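Local coordinates for putative heme binding protein (Tannerella forsythia, PDB 6EU8) that probably binds heme as a member of the HmuY-like family of bacterial heme-binding proteins, and is captured here in its heme-free form, at residues E23-V28 / H38-E43; I78-G83 / F160-K165; D103-V108 / N137-T142; D166-K171 / Y191-K196. One frame throughout, in Å; residues are numbered along the deposited sequence. Where two conformers were deposited one is given.

Contact 1: E23-V28 / H38-E43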
# COMPACT_ATOMS: atom_id res chain seq x y z
N GLU A 23 -6.39 0.56 -11.51
CA GLU A 23 -7.78 0.40 -11.05
C GLU A 23 -7.95 -0.29 -9.71
O GLU A 23 -9.04 -0.20 -9.14
CB GLU A 23 -8.64 -0.37 -12.08
CG GLU A 23 -8.68 0.28 -13.47
CD GLU A 23 -7.63 -0.24 -14.44
OE1 GLU A 23 -6.54 -0.75 -14.02
OE2 GLU A 23 -7.88 -0.11 -15.65
N MET A 24 -6.91 -1.02 -9.22
CA MET A 24 -7.08 -2.03 -8.20
C MET A 24 -6.35 -1.75 -6.88
O MET A 24 -5.32 -1.06 -6.85
CB MET A 24 -6.57 -3.39 -8.69
CG MET A 24 -7.13 -3.94 -9.99
SD MET A 24 -8.89 -4.28 -9.81
CE MET A 24 -9.40 -4.55 -11.51
N TRP A 25 -6.91 -2.30 -5.80
CA TRP A 25 -6.20 -2.50 -4.54
C TRP A 25 -6.06 -4.00 -4.26
O TRP A 25 -7.00 -4.75 -4.50
CB TRP A 25 -6.98 -1.89 -3.39
CG TRP A 25 -7.01 -0.39 -3.31
CD1 TRP A 25 -7.96 0.43 -3.80
CD2 TRP A 25 -6.07 0.45 -2.62
NE1 TRP A 25 -7.67 1.75 -3.51
CE2 TRP A 25 -6.51 1.78 -2.79
CE3 TRP A 25 -4.89 0.22 -1.92
CZ2 TRP A 25 -5.84 2.85 -2.21
CZ3 TRP A 25 -4.21 1.28 -1.40
CH2 TRP A 25 -4.68 2.58 -1.54
N THR A 26 -4.93 -4.43 -3.69
CA THR A 26 -4.77 -5.80 -3.17
C THR A 26 -4.68 -5.74 -1.64
O THR A 26 -3.76 -5.11 -1.09
CB THR A 26 -3.55 -6.50 -3.80
OG1 THR A 26 -3.76 -6.57 -5.22
CG2 THR A 26 -3.40 -7.93 -3.28
N TYR A 27 -5.65 -6.39 -0.96
CA TYR A 27 -5.76 -6.42 0.50
C TYR A 27 -5.02 -7.66 1.03
O TYR A 27 -5.21 -8.75 0.50
CB TYR A 27 -7.27 -6.42 0.91
CG TYR A 27 -8.03 -5.21 0.36
CD1 TYR A 27 -8.62 -5.23 -0.91
CD2 TYR A 27 -8.10 -4.03 1.08
CE1 TYR A 27 -9.27 -4.10 -1.42
CE2 TYR A 27 -8.75 -2.89 0.57
CZ TYR A 27 -9.33 -2.94 -0.68
OH TYR A 27 -9.98 -1.82 -1.21
N VAL A 28 -4.16 -7.48 2.04
CA VAL A 28 -3.21 -8.52 2.50
C VAL A 28 -3.40 -8.82 4.00
O VAL A 28 -3.30 -7.93 4.83
CB VAL A 28 -1.73 -8.11 2.28
CG1 VAL A 28 -0.74 -9.23 2.65
CG2 VAL A 28 -1.49 -7.64 0.84
N HIS A 38 -9.54 -6.11 -5.46
CA HIS A 38 -10.82 -5.50 -5.86
C HIS A 38 -10.60 -4.12 -6.47
O HIS A 38 -9.69 -3.39 -6.06
CB HIS A 38 -11.75 -5.28 -4.67
CG HIS A 38 -12.13 -6.54 -3.95
ND1 HIS A 38 -13.22 -7.30 -4.34
CD2 HIS A 38 -11.57 -7.17 -2.90
CE1 HIS A 38 -13.32 -8.34 -3.52
NE2 HIS A 38 -12.33 -8.29 -2.65
N ARG A 39 -11.43 -3.77 -7.45
CA ARG A 39 -11.46 -2.43 -8.03
C ARG A 39 -11.75 -1.38 -6.94
O ARG A 39 -12.62 -1.60 -6.08
CB ARG A 39 -12.54 -2.37 -9.13
CG ARG A 39 -12.68 -1.03 -9.86
CD ARG A 39 -13.81 -1.11 -10.90
NE ARG A 39 -14.08 0.14 -11.63
CZ ARG A 39 -14.72 1.19 -11.14
NH1 ARG A 39 -15.16 1.16 -9.90
NH2 ARG A 39 -14.91 2.27 -11.89
N ASP A 40 -11.01 -0.28 -6.96
CA ASP A 40 -11.23 0.86 -6.04
C ASP A 40 -12.71 1.22 -5.95
O ASP A 40 -13.39 1.27 -6.99
CB ASP A 40 -10.34 2.05 -6.47
CG ASP A 40 -10.55 3.29 -5.63
OD1 ASP A 40 -11.55 3.99 -5.86
OD2 ASP A 40 -9.70 3.56 -4.73
N PHE A 41 -13.21 1.46 -4.72
CA PHE A 41 -14.65 1.65 -4.42
C PHE A 41 -15.17 3.10 -4.42
O PHE A 41 -16.36 3.34 -4.17
CB PHE A 41 -15.02 0.99 -3.03
CG PHE A 41 -14.64 -0.48 -2.92
CD1 PHE A 41 -15.20 -1.43 -3.77
CD2 PHE A 41 -13.73 -0.93 -1.98
CE1 PHE A 41 -14.88 -2.78 -3.67
CE2 PHE A 41 -13.37 -2.28 -1.90
CZ PHE A 41 -13.94 -3.20 -2.76
N SER A 42 -14.32 4.08 -4.76
CA SER A 42 -14.73 5.47 -4.73
C SER A 42 -15.47 5.89 -6.03
O SER A 42 -15.45 5.16 -7.02
CB SER A 42 -13.52 6.36 -4.47
OG SER A 42 -12.66 6.44 -5.59
N GLU A 43 -16.11 7.06 -6.01
CA GLU A 43 -16.58 7.66 -7.25
C GLU A 43 -15.32 8.17 -8.01
O GLU A 43 -14.49 8.85 -7.43
CB GLU A 43 -17.58 8.81 -7.00
CG GLU A 43 -18.08 9.41 -8.30
CD GLU A 43 -19.14 10.46 -8.07
OE1 GLU A 43 -18.79 11.64 -7.82
OE2 GLU A 43 -20.34 10.04 -8.09
O HOH W 1 -10.71 -1.86 -3.86
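W25 and H38 form the last hydrogen-bonded pair at the open end of the antiparallel hairpin of strands 24-28 and 35-39, followed by the non-hydrogen-bonded pair M24-R39, where the second strand turns off into the loop 40-43. Backbone bonds hold this end on both sides of M24. W25 N donates to H38 O and H38 N to W25 O, and beyond M24-R39 the amide of D40 reaches E23 O over 2.9 Å, nearly straight at 170°.

Side-chain packing flanks this ladder. The M24 chain bends at chi2 (-65°), and its SD comes within 3.5 Å of R39 N. The Y27 and H38 side chains cross at about a right angle, with H38 CD2 4.1 Å from Y27 CD1. Y27 and F41 meet tip to tip, Y27 OH standing 3.5 Å from F41 CE2. The same hydroxyl is hydrogen-bonded to a water, which in turn donates to H38 O.

The side-chain polar bond is buried. W25 and D40 lie alongside each other with ring and carboxylate nearly coplanar. D40 OD1 takes both the amide and the hydroxyl of S42, the amide closing an Asx turn, and also bonds W44 NE1, which fixes the carboxylate. Its other oxygen, OD2, offers the anti lone pair to W25 NE1 at 3.0 Å, in the plane of the indole.

Contact 2: I78-G83 / F160-K165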
# COMPACT_ATOMS: atom_id res chain seq x y z
N ILE A 78 0.62 2.54 -0.27
CA ILE A 78 0.41 1.53 0.79
C ILE A 78 -0.50 2.14 1.84
O ILE A 78 -0.25 3.29 2.30
CB ILE A 78 1.71 1.13 1.53
CG1 ILE A 78 2.87 0.93 0.57
CG2 ILE A 78 1.48 -0.13 2.37
CD1 ILE A 78 2.71 -0.21 -0.34
N ARG A 79 -1.59 1.44 2.18
CA ARG A 79 -2.44 1.85 3.31
C ARG A 79 -2.56 0.71 4.31
O ARG A 79 -2.14 -0.42 4.06
CB ARG A 79 -3.83 2.29 2.86
CG ARG A 79 -4.70 1.16 2.32
CD ARG A 79 -6.15 1.54 2.18
NE ARG A 79 -6.79 1.67 3.49
CZ ARG A 79 -8.10 1.59 3.70
NH1 ARG A 79 -8.96 1.37 2.70
NH2 ARG A 79 -8.55 1.70 4.97
N THR A 80 -3.17 1.04 5.45
CA THR A 80 -3.46 0.07 6.51
C THR A 80 -4.97 -0.04 6.73
O THR A 80 -5.75 0.76 6.21
CB THR A 80 -2.78 0.49 7.84
OG1 THR A 80 -3.41 1.66 8.38
CG2 THR A 80 -1.29 0.73 7.64
N ASN A 81 -5.37 -1.02 7.55
CA ASN A 81 -6.80 -1.19 7.93
C ASN A 81 -7.03 -0.51 9.28
O ASN A 81 -7.09 -1.19 10.33
CB ASN A 81 -7.19 -2.67 7.96
CG ASN A 81 -8.68 -2.89 8.11
OD1 ASN A 81 -9.45 -1.94 8.12
ND2 ASN A 81 -9.09 -4.15 8.20
N GLU A 82 -7.15 0.82 9.27
CA GLU A 82 -7.19 1.66 10.48
C GLU A 82 -6.01 1.39 11.43
O GLU A 82 -6.18 1.28 12.67
CB GLU A 82 -8.56 1.50 11.20
CG GLU A 82 -9.76 1.95 10.40
CD GLU A 82 -11.08 1.59 11.09
OE1 GLU A 82 -11.20 1.87 12.29
OE2 GLU A 82 -11.96 0.99 10.45
N GLY A 83 -4.82 1.29 10.86
CA GLY A 83 -3.57 1.12 11.60
C GLY A 83 -2.70 2.34 11.67
O GLY A 83 -3.13 3.45 11.35
N PHE A 160 10.20 -0.86 8.67
CA PHE A 160 8.97 -0.23 9.15
C PHE A 160 8.30 -1.08 10.24
O PHE A 160 8.41 -2.30 10.22
CB PHE A 160 7.96 0.05 7.99
CG PHE A 160 8.48 1.00 6.95
CD1 PHE A 160 9.26 0.54 5.90
CD2 PHE A 160 8.17 2.34 7.00
CE1 PHE A 160 9.79 1.43 4.93
CE2 PHE A 160 8.67 3.23 6.03
CZ PHE A 160 9.47 2.77 5.00
N VAL A 161 7.63 -0.41 11.17
CA VAL A 161 6.77 -1.11 12.12
C VAL A 161 5.35 -0.56 11.99
O VAL A 161 5.14 0.65 12.02
CB VAL A 161 7.28 -1.01 13.57
CG1 VAL A 161 6.33 -1.81 14.48
CG2 VAL A 161 8.72 -1.56 13.69
N VAL A 162 4.39 -1.47 11.85
CA VAL A 162 2.98 -1.13 11.71
C VAL A 162 2.19 -1.80 12.84
O VAL A 162 2.30 -3.01 13.02
CB VAL A 162 2.41 -1.59 10.36
CG1 VAL A 162 1.05 -0.96 10.11
CG2 VAL A 162 3.35 -1.22 9.20
N LYS A 163 1.39 -0.99 13.54
CA LYS A 163 0.46 -1.46 14.60
C LYS A 163 -0.95 -1.54 14.05
O LYS A 163 -1.42 -0.56 13.41
CB LYS A 163 0.42 -0.46 15.78
CG LYS A 163 1.72 -0.26 16.52
CD LYS A 163 1.78 1.04 17.34
CE LYS A 163 1.00 0.98 18.64
NZ LYS A 163 1.51 2.02 19.57
N PHE A 164 -1.64 -2.67 14.30
CA PHE A 164 -2.96 -2.95 13.72
C PHE A 164 -4.12 -2.81 14.72
O PHE A 164 -3.88 -2.73 15.93
CB PHE A 164 -2.96 -4.32 13.04
CG PHE A 164 -1.92 -4.42 11.96
CD1 PHE A 164 -2.04 -3.65 10.81
CD2 PHE A 164 -0.80 -5.24 12.10
CE1 PHE A 164 -1.07 -3.69 9.82
CE2 PHE A 164 0.17 -5.31 11.11
CZ PHE A 164 0.03 -4.52 9.97
N LYS A 165 -5.34 -2.73 14.18
CA LYS A 165 -6.54 -2.38 14.97
C LYS A 165 -6.88 -3.39 16.07
O LYS A 165 -7.56 -3.02 17.04
CB LYS A 165 -7.76 -2.14 14.08
CG LYS A 165 -8.32 -3.35 13.37
CD LYS A 165 -9.46 -2.97 12.43
CE LYS A 165 -10.01 -4.21 11.73
NZ LYS A 165 -11.47 -4.08 11.46
O HOH W 2 -5.39 -2.90 11.37
O HOH W 3 -11.67 -1.79 9.62
O HOH W 4 -12.07 -4.74 8.24
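The turn that leaves strand 77-80, closed by an ST motif in which T80 OG1 accepts from G83 N, packs against strand 160-163 and the residues following it, T80 meeting V162 and N81 meeting K165. The contact joins the edge of the four-stranded sheet to the large antiparallel sheet without a direct hydrogen bond between the two segments.

At its buried end the methyls T80 CG2 and V162 CG1 touch at 3.8 Å. The chi1 of 70° puts T80 OG1 between the backbone N and carbonyl carbon, within 2.9 Å of G83 N, and sends CG2 anti to the carbonyl carbon. D107 OD1 is a second partner of the hydroxyl. G83 then brings its CA to 3.3 Å from K163 O, a close backbone approach.

The outer end is polar and hydrated. The K165 side chain runs obliquely across that of N81, CD lying 3.6 Å from N81 O and CE 3.6 Å from N81 ND2. One water donates to N81 O and accepts from K165 N at 2.8 Å. Another accepts from K165 NZ and donates to both N81 OD1 and E82 OE2. N81 ND2 has a protein partner of its own, W69 O, besides a further water.

K165 NZ and E82 OE2 are 5.2 Å apart, so these opposite charges meet through water rather than as a direct ion pair. Their attraction is therefore probably damped by solvent, while methyl packing and close backbone contact join the turn to the strand at the buried T80-V162 end.

Contact 3: D103-V108 / N137-T142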
# COMPACT_ATOMS: atom_id res chain seq x y z
N ASP A 103 6.50 7.95 17.25
CA ASP A 103 5.44 8.82 16.77
C ASP A 103 4.73 8.17 15.55
O ASP A 103 4.98 8.54 14.39
CB ASP A 103 6.02 10.19 16.40
CG ASP A 103 4.96 11.22 16.02
OD1 ASP A 103 3.78 11.08 16.41
OD2 ASP A 103 5.32 12.19 15.32
N TYR A 104 3.82 7.26 15.86
CA TYR A 104 3.09 6.49 14.85
C TYR A 104 2.08 7.38 14.11
O TYR A 104 1.42 8.21 14.73
CB TYR A 104 2.40 5.29 15.50
CG TYR A 104 3.37 4.20 15.90
CD1 TYR A 104 4.06 4.23 17.14
CD2 TYR A 104 3.59 3.11 15.08
CE1 TYR A 104 4.95 3.23 17.49
CE2 TYR A 104 4.48 2.10 15.42
CZ TYR A 104 5.15 2.16 16.65
OH TYR A 104 6.04 1.15 16.97
N LYS A 105 2.00 7.22 12.78
CA LYS A 105 1.07 7.96 11.96
C LYS A 105 -0.03 7.09 11.32
O LYS A 105 0.27 6.02 10.72
CB LYS A 105 1.82 8.67 10.83
CG LYS A 105 2.93 9.61 11.25
CD LYS A 105 2.38 10.66 12.20
CE LYS A 105 3.35 11.82 12.36
NZ LYS A 105 2.64 12.93 13.05
N LYS A 106 -1.27 7.54 11.46
CA LYS A 106 -2.44 6.90 10.85
C LYS A 106 -2.55 7.30 9.36
O LYS A 106 -1.89 8.22 8.89
CB LYS A 106 -3.73 7.30 11.57
CG LYS A 106 -3.85 6.78 13.01
CD LYS A 106 -4.90 7.55 13.80
CE LYS A 106 -4.75 7.31 15.30
NZ LYS A 106 -4.90 5.87 15.65
N ASP A 107 -3.38 6.56 8.64
CA ASP A 107 -3.61 6.85 7.20
C ASP A 107 -4.31 8.21 7.04
O ASP A 107 -5.08 8.64 7.95
CB ASP A 107 -4.48 5.80 6.55
CG ASP A 107 -3.85 4.42 6.48
OD1 ASP A 107 -2.76 4.13 7.03
OD2 ASP A 107 -4.54 3.58 5.89
N VAL A 108 -4.06 8.87 5.91
CA VAL A 108 -4.70 10.15 5.56
C VAL A 108 -5.59 9.98 4.34
O VAL A 108 -5.36 9.08 3.54
CB VAL A 108 -3.68 11.29 5.33
CG1 VAL A 108 -2.84 11.50 6.60
CG2 VAL A 108 -2.79 11.05 4.12
N ASN A 137 -1.10 5.69 3.66
CA ASN A 137 -0.30 5.96 4.86
C ASN A 137 0.92 6.80 4.50
O ASN A 137 1.71 6.39 3.63
CB ASN A 137 0.13 4.67 5.53
CG ASN A 137 0.72 4.93 6.91
OD1 ASN A 137 1.89 5.22 7.05
ND2 ASN A 137 -0.14 4.93 7.91
N PRO A 138 1.10 7.99 5.14
CA PRO A 138 2.18 8.90 4.74
C PRO A 138 3.58 8.44 5.18
O PRO A 138 4.57 8.93 4.62
CB PRO A 138 1.79 10.21 5.43
CG PRO A 138 1.03 9.78 6.62
CD PRO A 138 0.27 8.57 6.21
N VAL A 139 3.68 7.56 6.18
CA VAL A 139 4.95 6.94 6.57
C VAL A 139 5.31 5.80 5.59
O VAL A 139 6.40 5.79 5.02
CB VAL A 139 4.94 6.46 8.06
CG1 VAL A 139 6.14 5.57 8.38
CG2 VAL A 139 4.88 7.68 9.00
N LEU A 140 4.38 4.88 5.35
CA LEU A 140 4.69 3.76 4.46
C LEU A 140 4.99 4.22 3.04
O LEU A 140 5.72 3.55 2.36
CB LEU A 140 3.59 2.70 4.50
CG LEU A 140 3.43 2.02 5.88
CD1 LEU A 140 2.16 1.18 5.93
CD2 LEU A 140 4.66 1.21 6.23
N LYS A 141 4.48 5.38 2.63
CA LYS A 141 4.76 5.93 1.26
C LYS A 141 6.25 6.11 1.04
O LYS A 141 6.74 5.98 -0.10
CB LYS A 141 4.05 7.27 1.10
CG LYS A 141 4.06 7.88 -0.31
CD LYS A 141 3.52 9.32 -0.28
CE LYS A 141 3.90 10.11 -1.51
NZ LYS A 141 2.91 9.91 -2.60
N THR A 142 6.98 6.37 2.11
CA THR A 142 8.43 6.56 2.01
C THR A 142 9.26 5.30 1.72
O THR A 142 10.50 5.40 1.61
CB THR A 142 9.00 7.27 3.25
OG1 THR A 142 9.05 6.40 4.39
CG2 THR A 142 8.21 8.54 3.55
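N137 reaches across to K105 and D107 with a side chain whose CG is anti to the backbone N (chi1 -169°). Its CB lies 3.3 Å and its CG 3.6 Å from D107 OD1. Beyond CG the amide splits its work. ND2 uses its two hydrogens on segment 103-108: one goes to the anti lone pair of D107 OD1 at 2.9 Å, almost exactly in the amide plane, and the other to K105 O at 3.0 Å, approaching from above that carbonyl's plane. The carboxylate of D107 is turned 75° from the amide.

OD1 of N137 faces its own chain. It accepts from L140 N at 3.0 Å, in the carbonyl plane and on a lone pair, with a weak bond from V139 N beside it. With both ends gripped, the amide is fixed against rotation about chi2.

Apolar atoms pack around this centre: K105 CG meets V139 CG2 at 3.5 Å, the side chains crossing at about a right angle, and P138 CG touches V108 CG1 at 4.2 Å. The arrangement is an Asx motif at the start of the 3-10 segment 140-142, tied to strand 105-111 by the other end of the same amide.

Contact 4: D166-K171 / Y191-K196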
# COMPACT_ATOMS: atom_id res chain seq x y z
N ASP A 166 -6.41 -4.64 15.93
CA ASP A 166 -6.54 -5.66 16.99
C ASP A 166 -5.39 -5.74 18.03
O ASP A 166 -5.40 -6.62 18.90
CB ASP A 166 -6.82 -7.05 16.37
CG ASP A 166 -5.62 -7.65 15.67
OD1 ASP A 166 -4.72 -6.87 15.27
OD2 ASP A 166 -5.61 -8.90 15.50
N GLY A 167 -4.42 -4.83 17.98
CA GLY A 167 -3.24 -4.90 18.85
C GLY A 167 -2.04 -5.71 18.33
O GLY A 167 -0.96 -5.65 18.93
N SER A 168 -2.21 -6.43 17.22
CA SER A 168 -1.08 -7.08 16.57
C SER A 168 -0.16 -6.01 15.99
O SER A 168 -0.45 -4.81 16.03
CB SER A 168 -1.55 -8.02 15.46
OG SER A 168 -2.29 -9.12 15.97
N TYR A 169 1.00 -6.45 15.53
CA TYR A 169 1.97 -5.57 14.85
C TYR A 169 2.92 -6.36 13.97
O TYR A 169 3.09 -7.55 14.14
CB TYR A 169 2.73 -4.69 15.84
CG TYR A 169 3.58 -5.45 16.83
CD1 TYR A 169 3.04 -5.87 18.06
CD2 TYR A 169 4.93 -5.69 16.59
CE1 TYR A 169 3.84 -6.54 18.99
CE2 TYR A 169 5.72 -6.38 17.50
CZ TYR A 169 5.17 -6.79 18.70
OH TYR A 169 5.95 -7.47 19.62
N ALA A 170 3.49 -5.68 12.96
CA ALA A 170 4.51 -6.29 12.10
C ALA A 170 5.69 -5.36 11.89
O ALA A 170 5.56 -4.13 11.86
CB ALA A 170 3.93 -6.66 10.76
N LYS A 171 6.86 -6.01 11.77
CA LYS A 171 8.07 -5.43 11.19
C LYS A 171 8.07 -5.78 9.72
O LYS A 171 7.91 -6.96 9.35
CB LYS A 171 9.31 -6.02 11.85
CG LYS A 171 9.35 -5.90 13.37
CD LYS A 171 10.55 -6.67 13.90
CE LYS A 171 10.35 -7.18 15.32
NZ LYS A 171 11.55 -8.00 15.68
N TYR A 191 8.45 -9.94 6.17
CA TYR A 191 7.88 -9.42 7.40
C TYR A 191 7.96 -10.39 8.60
O TYR A 191 8.10 -11.59 8.40
CB TYR A 191 6.41 -8.95 7.20
CG TYR A 191 5.44 -10.03 6.87
CD1 TYR A 191 5.22 -10.44 5.56
CD2 TYR A 191 4.71 -10.67 7.89
CE1 TYR A 191 4.28 -11.43 5.26
CE2 TYR A 191 3.80 -11.65 7.60
CZ TYR A 191 3.57 -12.02 6.30
OH TYR A 191 2.66 -12.99 6.03
N GLU A 192 7.83 -9.84 9.79
CA GLU A 192 7.68 -10.61 11.05
C GLU A 192 6.44 -10.05 11.79
O GLU A 192 6.48 -8.93 12.29
CB GLU A 192 8.97 -10.54 11.90
CG GLU A 192 10.20 -11.05 11.16
CD GLU A 192 11.43 -11.29 12.04
OE1 GLU A 192 11.46 -10.83 13.20
OE2 GLU A 192 12.39 -11.94 11.54
N PHE A 193 5.37 -10.83 11.82
CA PHE A 193 4.05 -10.43 12.39
C PHE A 193 3.86 -11.08 13.76
O PHE A 193 4.00 -12.28 13.85
CB PHE A 193 2.94 -10.89 11.45
CG PHE A 193 1.54 -10.61 11.93
CD1 PHE A 193 0.90 -9.40 11.65
CD2 PHE A 193 0.83 -11.57 12.63
CE1 PHE A 193 -0.39 -9.14 12.09
CE2 PHE A 193 -0.46 -11.33 13.06
CZ PHE A 193 -1.07 -10.11 12.80
N GLN A 194 3.53 -10.26 14.77
CA GLN A 194 3.18 -10.75 16.13
C GLN A 194 1.64 -10.80 16.32
O GLN A 194 1.06 -9.73 16.55
CB GLN A 194 3.83 -9.85 17.17
CG GLN A 194 3.53 -10.26 18.62
CD GLN A 194 3.91 -11.71 18.92
OE1 GLN A 194 5.09 -12.06 18.93
NE2 GLN A 194 2.90 -12.57 19.11
N PRO A 195 1.01 -12.01 16.28
CA PRO A 195 -0.44 -12.09 16.54
C PRO A 195 -0.81 -11.83 18.00
O PRO A 195 0.02 -12.00 18.91
CB PRO A 195 -0.82 -13.52 16.14
CG PRO A 195 0.39 -14.13 15.51
CD PRO A 195 1.56 -13.35 15.98
N LYS A 196 -2.05 -11.39 18.21
CA LYS A 196 -2.64 -11.27 19.55
C LYS A 196 -3.70 -12.35 19.71
O LYS A 196 -4.08 -13.06 18.77
CB LYS A 196 -3.27 -9.88 19.76
CG LYS A 196 -2.29 -8.80 20.17
CD LYS A 196 -1.65 -9.11 21.51
CE LYS A 196 -1.19 -7.87 22.25
NZ LYS A 196 -0.16 -7.14 21.46
OXT LYS A 196 -4.22 -12.54 20.81
O HOH W 5 -3.71 -11.13 15.74
O HOH W 6 10.17 -10.38 15.34
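The Y169 ring carries Q194 CB over one face, a CH-pi contact with CB 3.8 Å from the ring centroid and 17° off the normal; Q194 CG lies near the ring's CE1 and OH. Tyrosine and glutamine run side by side, and Q194 NE2 donates to the carbonyl O of the next residue, P195. The F193 ring has A170 CB at its edge, near the plane, at 4.2 Å from CD1. Its CZ meets S168 CB obliquely, and outside the pair H70 meets the same ring.

These residues sit where strands 169-178 and 184-194 pair as an antiparallel beta hairpin, their short axes 160° apart. Y169 and Q194 are a hydrogen-bonded pair, as are K171 and E192, while A170 and F193 between them are non-hydrogen-bonded. Q194 N gives Y169 O a short bond of 2.8 Å; the return bond from Y169 N is weak. Y169, K171, E192 and Q194 lie on one face of the sheet, A170 and F193 on the other.

Charged groups occupy both ends. K171 NZ and E192 OE1 form a long salt bridge of 3.8 Å, with a water beside them bonded to K171 NZ, and the lysine also bonds V96 O. In the loop leading into strand 169-178, D166 OD1 accepts from S168 N in an Asx turn. K196, bent at chi2 and chi4, brings NZ to within 3.0 Å of G167 O, from above that carbonyl's plane.

In the fold
Contacts 1, 2 and 4 follow one another along the chain, and contact 3 is nested in the loop that contact 2 closes. In the four-stranded sheet, contact 1 joins edge strand 35-39 to inner strand 24-28, and 78-83 lies on the opposite edge strand 77-80; W25 packs on R79. Contacts 2, 3 and 4 reach the large antiparallel sheet, where strands 160-163 and 169-178 are neighbours. The centres of contacts 2 and 3 are about 8 Å apart, bridged by a probable hydrogen bond between I78 O and N137 N, and those of contacts 2 and 4 about 10 Å. Contact 2 thus lies at the junction of the two sheets in this mainly beta HmuY-like protein.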